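Local coordinates for hydrolase (Thermus thermophilus, PDB 1UFO), which is of unknown substrate but adopts the alpha/beta hydrolase fold and probably works as a hydrolase with a serine nucleophile, at residues D58-G63 and L86-E91; Y77-Y82 and V149-G154; L107-G112 and R130-F135. One frame throughout, in Å; residues are numbered along the deposited sequence.

Overall arrangement
Contact 3 lies in the core of the alpha/beta hydrolase fold, where two neighbouring parallel strands of the central sheet are joined by main-chain hydrogen bonds and apolar side chains. Contacts 1 and 2 share helix 77-103, which packs beside that sheet, and their centres are about 15 Å apart. Contact 1 is also buried but is made by apolar packing of a loop against the helix. Contact 2, at the surface near the start of the helix, depends on a carboxylate taking main-chain N-H groups and on a water. A salt bridge from Arg61 to Glu80 ties contacts 1 and 2 together, whereas contact 3 touches neither.

Contact 1. Residues D58-G63 and L86-E91; sequences DAPRHG and LGFKEE
Ala59 puts its methyl on one face of the Phe88 ring, with CB 3.4 Å from the ring centroid and only 4° off the normal, a centred CH-pi contact. CB is nearly equidistant from all six ring carbons. Pro60 CD and Asp58 C approach the same ring obliquely, and outside the two segments Phe57 packs against Phe88 edge-to-face. Phe88 CG stands anti to the backbone N (chi1 -161°), which puts that atom within 3.6 Å of Ala59 CB. The loop segment 58-63 follows strand 52-56 of the alpha/beta hydrolase sheet and makes a type II beta turn from Ala59 to His62, so the contact seats a turn beyond a strand end on helix 77-103. Inside the turn His62 ND1 donates to Pro60 O at 2.8 Å, with the oxygen in the imidazole plane. Pro60 lies over the helix backbone, its CD 3.9 Å from Phe88 N, and its CG packs on the bare backbone of Gly87. The extended side chain of Glu91 slides past the Pro60 ring in the opposite direction, bringing OE1 to 3.6 Å from Pro60 CD. The Glu91 carboxylate forms a salt bridge with Arg65, which also donates to Asp58 O.

Contact 2. Residues Y77-Y82 and V149-G154; sequences YVEEVY and VVEDPG
Glu79 reaches across from helix 77-103 to the loop ahead of helix 153-160, and its side chain carries most of this contact. CB starts 3.9 Å from Val149 O and lies near the Val150 side chain. CG is anti to the backbone N (chi1 -178°), and this places it 3.8 Å from Asp152 CB. The chain stays extended beyond CG, and CD brings the carboxylate up to the turning backbone of the loop. There OE1 accepts two main-chain bonds: Glu151 N at 2.7 Å, nearly along the C-O axis, and Asp152 N at 2.9 Å, from the anti side and 26° out of the carboxylate plane. The two donors come from opposite faces of that plane. The other oxygen, OE2, forms a salt bridge with Arg76, which also pairs with Glu151; this positive charge probably eases the grouping of acidic side chains. An alanine at Glu79 would probably leave the N-H groups of Glu151 and Asp152 without their shared acceptor and the loop freer to shift. The loop leads straight into a helix start, for Asp152 is the N-cap of helix 153-160 and its OD1 takes a weak capping bond from Gly154 N, while Arg83 of helix 77-103 forms a salt bridge with the same oxygen. At the backbone of Glu79, a water accepts from Glu79 N at 2.8 Å and lies 3.0 Å from Val149 O, to which it can donate. Beside this, Val78 CG1 makes a loose apolar contact with Val150 CG2.

Contact 3. Residues L107-G112 and R130-F135; sequences LFLAGG and RGVLAF
Arg130 N donates to Leu107 O at 2.7 Å, the shortest polar bond of the pair and nearly straight, with an N-H...O angle of 170°. From there the hydrogen bonds alternate along the two chains: Leu109 N to Gly131 O, Leu133 N to Leu109 O, Gly111 N to Leu133 O, and Phe135 N to Gly111 O at 2.8 Å. Leu109 and Gly111 thus each use both N-H and C=O toward the partner strand, while Phe108, Ala110 and Gly112 bond to strand 25-30 on the other side. The two strands run almost in the same direction, 5° apart, and with helix 114-124 between them in the chain they form a beta-alpha-beta unit of the central alpha/beta hydrolase sheet. Gly111 opens a GxSxG sequence consistent with the nucleophile elbow, in which Ser113 would be the nucleophile just past the strand end. At the other end, the Phe108 ring receives Arg130 CB on one face, 3.9 Å from the centroid and offset toward the rim. Phe108 CD2 comes to 3.4 Å from Gly131 N. The Arg130 chain bends at chi2 and chi3, and its NH1 donates to Trp234 O on helix 221-236. Leu109 and Val132 lie side by side on one sheet face, Leu109 CB 4.1 Å from Val132 CG2. On the opposite face of the sheet, Ala110 CB meets Leu133 CB and the edge of the Phe135 ring at CE1; Gly111 O also lies at that edge, in the ring plane, 3.6 Å from Phe135 CD1.

Contact 1. Residues D58-G63 and L86-E91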
loop_
_atom_site.group_PDB
_atom_site.type_symbol
_atom_site.label_atom_id
_atom_site.label_comp_id
_atom_site.label_asym_id
_atom_site.label_seq_id
_atom_site.Cartn_x
_atom_site.Cartn_y
_atom_site.Cartn_z
ATOM N N ASP A 58 9.879 -25.934 -1.364
ATOM C CA ASP A 58 9.650 -26.048 -2.795
ATOM C C ASP A 58 8.314 -26.722 -3.120
ATOM O O ASP A 58 7.933 -27.707 -2.496
ATOM C CB ASP A 58 10.766 -26.899 -3.434
ATOM C CG ASP A 58 12.096 -26.200 -3.466
ATOM O OD1 ASP A 58 13.147 -26.892 -3.281
ATOM O OD2 ASP A 58 12.116 -24.978 -3.677
ATOM N N ALA A 59 7.639 -26.194 -4.127
ATOM C CA ALA A 59 6.365 -26.797 -4.558
ATOM C C ALA A 59 6.649 -28.072 -5.333
ATOM O O ALA A 59 7.761 -28.303 -5.772
ATOM C CB ALA A 59 5.636 -25.784 -5.486
ATOM N N PRO A 60 5.638 -28.879 -5.486
ATOM C CA PRO A 60 5.867 -30.110 -6.274
ATOM C C PRO A 60 6.440 -29.717 -7.616
ATOM O O PRO A 60 6.062 -28.692 -8.230
ATOM C CB PRO A 60 4.473 -30.697 -6.416
ATOM C CG PRO A 60 3.756 -30.255 -5.213
ATOM C CD PRO A 60 4.266 -28.803 -4.955
ATOM N N ARG A 61 7.382 -30.521 -8.122
ATOM C CA ARG A 61 8.050 -30.323 -9.387
ATOM C C ARG A 61 9.010 -29.127 -9.514
ATOM O O ARG A 61 9.537 -28.850 -10.601
ATOM C CB ARG A 61 7.025 -30.199 -10.531
ATOM C CG ARG A 61 6.195 -31.385 -10.701
ATOM C CD ARG A 61 5.265 -31.247 -11.907
ATOM N NE ARG A 61 5.934 -31.141 -13.201
ATOM C CZ ARG A 61 5.243 -31.240 -14.332
ATOM N NH1 ARG A 61 3.930 -31.422 -14.235
ATOM N NH2 ARG A 61 5.841 -31.197 -15.535
ATOM N N HIS A 62 9.293 -28.432 -8.415
ATOM C CA HIS A 62 10.122 -27.281 -8.425
ATOM C C HIS A 62 11.338 -27.421 -7.479
ATOM O O HIS A 62 11.342 -28.258 -6.567
ATOM C CB HIS A 62 9.294 -26.074 -7.902
ATOM C CG HIS A 62 8.287 -25.581 -8.886
ATOM N ND1 HIS A 62 7.141 -26.277 -9.206
ATOM C CD2 HIS A 62 8.293 -24.459 -9.661
ATOM C CE1 HIS A 62 6.481 -25.600 -10.148
ATOM N NE2 HIS A 62 7.164 -24.504 -10.432
ATOM N N GLY A 63 12.339 -26.606 -7.738
ATOM C CA GLY A 63 13.488 -26.525 -6.874
ATOM C C GLY A 63 14.257 -27.835 -6.768
ATOM O O GLY A 63 14.746 -28.411 -7.791
ATOM N N LEU A 86 -2.571 -27.413 -6.261
ATOM C CA LEU A 86 -3.341 -28.189 -5.271
ATOM C C LEU A 86 -2.402 -28.973 -4.307
ATOM O O LEU A 86 -2.741 -29.115 -3.118
ATOM C CB LEU A 86 -4.298 -29.145 -6.044
ATOM C CG LEU A 86 -5.498 -28.384 -6.633
ATOM C CD1 LEU A 86 -6.128 -29.334 -7.644
ATOM C CD2 LEU A 86 -6.509 -27.997 -5.550
ATOM N N GLY A 87 -1.310 -29.486 -4.832
ATOM C CA GLY A 87 -0.343 -30.238 -4.025
ATOM C C GLY A 87 0.329 -29.271 -3.064
ATOM O O GLY A 87 0.509 -29.525 -1.853
ATOM N N PHE A 88 0.709 -28.144 -3.627
ATOM C CA PHE A 88 1.413 -27.096 -2.834
ATOM C C PHE A 88 0.491 -26.603 -1.691
ATOM O O PHE A 88 0.952 -26.369 -0.536
ATOM C CB PHE A 88 1.775 -25.923 -3.788
ATOM C CG PHE A 88 2.868 -24.974 -3.281
ATOM C CD1 PHE A 88 3.745 -25.326 -2.298
ATOM C CD2 PHE A 88 3.052 -23.780 -3.973
ATOM C CE1 PHE A 88 4.877 -24.495 -2.000
ATOM C CE2 PHE A 88 4.150 -22.941 -3.720
ATOM C CZ PHE A 88 5.078 -23.291 -2.744
ATOM N N LYS A 89 -0.819 -26.443 -1.961
ATOM C CA LYS A 89 -1.774 -26.053 -0.950
ATOM C C LYS A 89 -1.818 -27.047 0.199
ATOM O O LYS A 89 -1.769 -26.655 1.374
ATOM C CB LYS A 89 -3.204 -25.983 -1.585
ATOM C CG LYS A 89 -4.293 -25.662 -0.563
ATOM C CD LYS A 89 -5.652 -26.271 -0.923
ATOM C CE LYS A 89 -5.571 -27.772 -0.805
ATOM N NZ LYS A 89 -6.920 -28.394 -0.896
ATOM N N GLU A 90 -1.952 -28.339 -0.131
ATOM C CA GLU A 90 -2.138 -29.341 0.940
ATOM C C GLU A 90 -0.895 -29.397 1.809
ATOM O O GLU A 90 -1.016 -29.524 3.034
ATOM C CB GLU A 90 -2.483 -30.677 0.280
ATOM C CG GLU A 90 -2.793 -31.803 1.203
ATOM C CD GLU A 90 -1.504 -32.430 1.768
ATOM O OE1 GLU A 90 -1.654 -33.015 2.850
ATOM O OE2 GLU A 90 -0.413 -32.392 1.143
ATOM N N GLU A 91 0.266 -29.296 1.181
ATOM C CA GLU A 91 1.559 -29.322 1.923
ATOM C C GLU A 91 1.686 -28.073 2.788
ATOM O O GLU A 91 2.119 -28.125 3.944
ATOM C CB GLU A 91 2.759 -29.358 0.953
ATOM C CG GLU A 91 2.818 -30.726 0.245
ATOM C CD GLU A 91 3.648 -30.726 -0.981
ATOM O OE1 GLU A 91 4.084 -29.650 -1.426
ATOM O OE2 GLU A 91 3.869 -31.855 -1.512
#

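Contact 2. Residues Y77-Y82 and V149-G154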
loop_
_atom_site.group_PDB
_atom_site.type_symbol
_atom_site.label_atom_id
_atom_site.label_comp_id
_atom_site.label_asym_id
_atom_site.label_seq_id
_atom_site.Cartn_x
_atom_site.Cartn_y
_atom_site.Cartn_z
ATOM N N TYR A 77 -0.534 -28.053 -20.045
ATOM C CA TYR A 77 0.120 -27.052 -19.180
ATOM C C TYR A 77 -0.699 -26.577 -18.004
ATOM O O TYR A 77 -0.268 -26.710 -16.840
ATOM C CB TYR A 77 0.508 -25.848 -20.012
ATOM C CG TYR A 77 1.109 -24.701 -19.204
ATOM C CD1 TYR A 77 2.316 -24.863 -18.529
ATOM C CD2 TYR A 77 0.529 -23.428 -19.243
ATOM C CE1 TYR A 77 2.948 -23.741 -17.913
ATOM C CE2 TYR A 77 1.136 -22.316 -18.658
ATOM C CZ TYR A 77 2.356 -22.492 -17.991
ATOM O OH TYR A 77 2.991 -21.396 -17.420
ATOM N N VAL A 78 -1.897 -26.091 -18.298
ATOM C CA VAL A 78 -2.751 -25.520 -17.259
ATOM C C VAL A 78 -3.115 -26.595 -16.263
ATOM O O VAL A 78 -3.079 -26.351 -15.013
ATOM C CB VAL A 78 -4.005 -24.882 -17.875
ATOM C CG1 VAL A 78 -4.993 -24.516 -16.784
ATOM C CG2 VAL A 78 -3.629 -23.638 -18.687
ATOM N N GLU A 79 -3.496 -27.781 -16.779
ATOM C CA GLU A 79 -3.831 -28.880 -15.894
ATOM C C GLU A 79 -2.681 -29.153 -14.911
ATOM O O GLU A 79 -2.896 -29.334 -13.708
ATOM C CB GLU A 79 -4.056 -30.133 -16.746
ATOM C CG GLU A 79 -4.450 -31.336 -15.978
ATOM C CD GLU A 79 -4.784 -32.495 -16.896
ATOM O OE1 GLU A 79 -5.944 -32.827 -16.898
ATOM O OE2 GLU A 79 -3.881 -33.031 -17.553
ATOM N N GLU A 80 -1.475 -29.233 -15.462
ATOM C CA GLU A 80 -0.315 -29.542 -14.626
ATOM C C GLU A 80 0.040 -28.397 -13.647
ATOM O O GLU A 80 0.447 -28.638 -12.470
ATOM C CB GLU A 80 0.865 -29.889 -15.541
ATOM C CG GLU A 80 0.591 -31.301 -16.122
ATOM C CD GLU A 80 1.660 -31.801 -17.097
ATOM O OE1 GLU A 80 1.318 -32.789 -17.815
ATOM O OE2 GLU A 80 2.782 -31.240 -17.147
ATOM N N VAL A 81 -0.183 -27.169 -14.088
ATOM C CA VAL A 81 0.111 -26.013 -13.216
ATOM C C VAL A 81 -0.840 -26.068 -12.020
ATOM O O VAL A 81 -0.395 -25.923 -10.856
ATOM C CB VAL A 81 -0.093 -24.695 -14.006
ATOM C CG1 VAL A 81 -0.202 -23.487 -13.026
ATOM C CG2 VAL A 81 1.080 -24.462 -14.924
ATOM N N TYR A 82 -2.135 -26.313 -12.236
ATOM C CA TYR A 82 -3.010 -26.303 -11.060
ATOM C C TYR A 82 -2.966 -27.563 -10.211
ATOM O O TYR A 82 -3.353 -27.543 -9.017
ATOM C CB TYR A 82 -4.433 -25.899 -11.438
ATOM C CG TYR A 82 -4.456 -24.432 -11.795
ATOM C CD1 TYR A 82 -4.601 -24.007 -13.108
ATOM C CD2 TYR A 82 -4.217 -23.472 -10.820
ATOM C CE1 TYR A 82 -4.516 -22.671 -13.442
ATOM C CE2 TYR A 82 -4.082 -22.093 -11.145
ATOM C CZ TYR A 82 -4.230 -21.706 -12.468
ATOM O OH TYR A 82 -3.915 -20.397 -12.771
ATOM N N VAL A 149 -6.156 -28.786 -22.601
ATOM C CA VAL A 149 -7.100 -29.844 -22.291
ATOM C C VAL A 149 -7.022 -30.059 -20.766
ATOM O O VAL A 149 -5.926 -30.208 -20.222
ATOM C CB VAL A 149 -6.679 -31.113 -23.021
ATOM C CG1 VAL A 149 -7.351 -32.361 -22.407
ATOM C CG2 VAL A 149 -7.068 -30.962 -24.490
ATOM N N VAL A 150 -8.159 -30.056 -20.093
ATOM C CA VAL A 150 -8.087 -30.264 -18.620
ATOM C C VAL A 150 -9.040 -31.393 -18.292
ATOM O O VAL A 150 -10.253 -31.267 -18.549
ATOM C CB VAL A 150 -8.499 -28.968 -17.914
ATOM C CG1 VAL A 150 -8.492 -29.142 -16.374
ATOM C CG2 VAL A 150 -7.508 -27.855 -18.337
ATOM N N GLU A 151 -8.475 -32.469 -17.732
ATOM C CA GLU A 151 -9.283 -33.636 -17.370
ATOM C C GLU A 151 -9.309 -33.899 -15.876
ATOM O O GLU A 151 -10.308 -34.447 -15.369
ATOM C CB GLU A 151 -8.757 -34.862 -18.078
ATOM C CG GLU A 151 -8.965 -34.733 -19.578
ATOM C CD GLU A 151 -8.788 -36.033 -20.200
ATOM O OE1 GLU A 151 -7.630 -36.522 -20.366
ATOM O OE2 GLU A 151 -9.851 -36.604 -20.485
ATOM N N ASP A 152 -8.239 -33.464 -15.212
ATOM C CA ASP A 152 -8.045 -33.644 -13.749
ATOM C C ASP A 152 -9.277 -33.064 -13.037
ATOM O O ASP A 152 -9.512 -31.835 -13.043
ATOM C CB ASP A 152 -6.768 -32.897 -13.365
ATOM C CG ASP A 152 -6.353 -33.099 -11.900
ATOM O OD1 ASP A 152 -7.260 -33.142 -11.087
ATOM O OD2 ASP A 152 -5.135 -33.194 -11.674
ATOM N N PRO A 153 -10.054 -33.897 -12.341
ATOM C CA PRO A 153 -11.269 -33.406 -11.668
ATOM C C PRO A 153 -11.005 -32.307 -10.639
ATOM O O PRO A 153 -11.835 -31.420 -10.450
ATOM C CB PRO A 153 -11.856 -34.690 -11.034
ATOM C CG PRO A 153 -11.318 -35.744 -11.999
ATOM C CD PRO A 153 -9.929 -35.373 -12.219
ATOM N N GLY A 154 -9.858 -32.410 -9.976
ATOM C CA GLY A 154 -9.531 -31.378 -8.997
ATOM C C GLY A 154 -9.283 -30.048 -9.642
ATOM O O GLY A 154 -9.607 -29.027 -9.036
HETATM O O HOH W 1 -4.106 -27.988 -19.509
#

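Contact 3. Residues L107-G112 and R130-F135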
loop_
_atom_site.group_PDB
_atom_site.type_symbol
_atom_site.label_atom_id
_atom_site.label_comp_id
_atom_site.label_asym_id
_atom_site.label_seq_id
_atom_site.Cartn_x
_atom_site.Cartn_y
_atom_site.Cartn_z
ATOM N N LEU A 107 0.930 -16.574 12.825
ATOM C CA LEU A 107 1.387 -17.002 11.508
ATOM C C LEU A 107 0.698 -16.221 10.407
ATOM O O LEU A 107 -0.554 -16.030 10.430
ATOM C CB LEU A 107 1.156 -18.511 11.292
ATOM C CG LEU A 107 1.788 -19.028 9.943
ATOM C CD1 LEU A 107 2.432 -20.393 10.000
ATOM C CD2 LEU A 107 0.591 -19.003 8.941
ATOM N N PHE A 108 1.525 -15.782 9.463
ATOM C CA PHE A 108 1.054 -15.056 8.278
ATOM C C PHE A 108 1.464 -15.822 7.057
ATOM O O PHE A 108 2.394 -16.641 7.107
ATOM C CB PHE A 108 1.724 -13.690 8.203
ATOM C CG PHE A 108 1.377 -12.805 9.321
ATOM C CD1 PHE A 108 2.114 -12.792 10.501
ATOM C CD2 PHE A 108 0.302 -11.952 9.183
ATOM C CE1 PHE A 108 1.760 -11.905 11.563
ATOM C CE2 PHE A 108 -0.075 -11.047 10.213
ATOM C CZ PHE A 108 0.642 -11.011 11.403
ATOM N N LEU A 109 0.743 -15.606 5.958
ATOM C CA LEU A 109 1.152 -16.249 4.684
ATOM C C LEU A 109 1.557 -15.172 3.649
ATOM O O LEU A 109 0.973 -14.064 3.645
ATOM C CB LEU A 109 -0.010 -16.981 4.046
ATOM C CG LEU A 109 -0.685 -18.080 4.783
ATOM C CD1 LEU A 109 -1.851 -18.625 3.806
ATOM C CD2 LEU A 109 0.333 -19.234 5.047
ATOM N N ALA A 110 2.504 -15.510 2.777
ATOM C CA ALA A 110 2.829 -14.631 1.631
ATOM C C ALA A 110 2.899 -15.567 0.455
ATOM O O ALA A 110 3.404 -16.677 0.584
ATOM C CB ALA A 110 4.125 -13.912 1.833
ATOM N N GLY A 111 2.304 -15.182 -0.687
ATOM C CA GLY A 111 2.447 -16.034 -1.860
ATOM C C GLY A 111 2.791 -15.134 -3.043
ATOM O O GLY A 111 2.277 -14.008 -3.087
ATOM N N GLY A 112 3.615 -15.614 -3.984
ATOM C CA GLY A 112 3.923 -14.845 -5.196
ATOM C C GLY A 112 3.425 -15.579 -6.423
ATOM O O GLY A 112 3.722 -16.746 -6.601
ATOM N N ARG A 130 -3.081 -15.059 10.487
ATOM C CA ARG A 130 -3.333 -13.729 10.979
ATOM C C ARG A 130 -3.422 -12.703 9.846
ATOM O O ARG A 130 -3.905 -11.600 10.078
ATOM C CB ARG A 130 -2.230 -13.328 11.973
ATOM C CG ARG A 130 -2.474 -14.068 13.298
ATOM C CD ARG A 130 -3.628 -13.317 14.111
ATOM N NE ARG A 130 -3.161 -11.976 14.465
ATOM C CZ ARG A 130 -2.456 -11.689 15.565
ATOM N NH1 ARG A 130 -2.065 -10.422 15.781
ATOM N NH2 ARG A 130 -2.172 -12.654 16.466
ATOM N N GLY A 131 -2.873 -13.029 8.661
ATOM C CA GLY A 131 -2.943 -12.067 7.557
ATOM C C GLY A 131 -2.255 -12.716 6.385
ATOM O O GLY A 131 -1.493 -13.684 6.547
ATOM N N VAL A 132 -2.553 -12.218 5.184
ATOM C CA VAL A 132 -1.977 -12.827 3.972
ATOM C C VAL A 132 -1.523 -11.742 3.016
ATOM O O VAL A 132 -2.259 -10.739 2.850
ATOM C CB VAL A 132 -3.113 -13.610 3.226
ATOM C CG1 VAL A 132 -2.586 -14.147 1.870
ATOM C CG2 VAL A 132 -3.559 -14.846 4.090
ATOM N N LEU A 133 -0.315 -11.930 2.433
ATOM C CA LEU A 133 0.171 -11.031 1.367
ATOM C C LEU A 133 0.085 -11.840 0.072
ATOM O O LEU A 133 0.621 -12.932 -0.047
ATOM C CB LEU A 133 1.656 -10.634 1.573
ATOM C CG LEU A 133 1.930 -9.997 2.946
ATOM C CD1 LEU A 133 3.443 -9.665 2.985
ATOM C CD2 LEU A 133 1.173 -8.655 3.088
ATOM N N ALA A 134 -0.630 -11.298 -0.929
ATOM C CA ALA A 134 -0.759 -11.955 -2.221
ATOM C C ALA A 134 -0.055 -11.030 -3.217
ATOM O O ALA A 134 -0.577 -9.988 -3.640
ATOM C CB ALA A 134 -2.292 -12.100 -2.573
ATOM N N PHE A 135 1.179 -11.446 -3.581
ATOM C CA PHE A 135 1.967 -10.657 -4.486
ATOM C C PHE A 135 1.771 -11.137 -5.929
ATOM O O PHE A 135 1.721 -12.326 -6.170
ATOM C CB PHE A 135 3.446 -10.852 -4.204
ATOM C CG PHE A 135 3.914 -10.286 -2.915
ATOM C CD1 PHE A 135 4.012 -11.096 -1.761
ATOM C CD2 PHE A 135 4.365 -8.939 -2.833
ATOM C CE1 PHE A 135 4.543 -10.591 -0.580
ATOM C CE2 PHE A 135 4.893 -8.434 -1.664
ATOM C CZ PHE A 135 4.996 -9.255 -0.505
#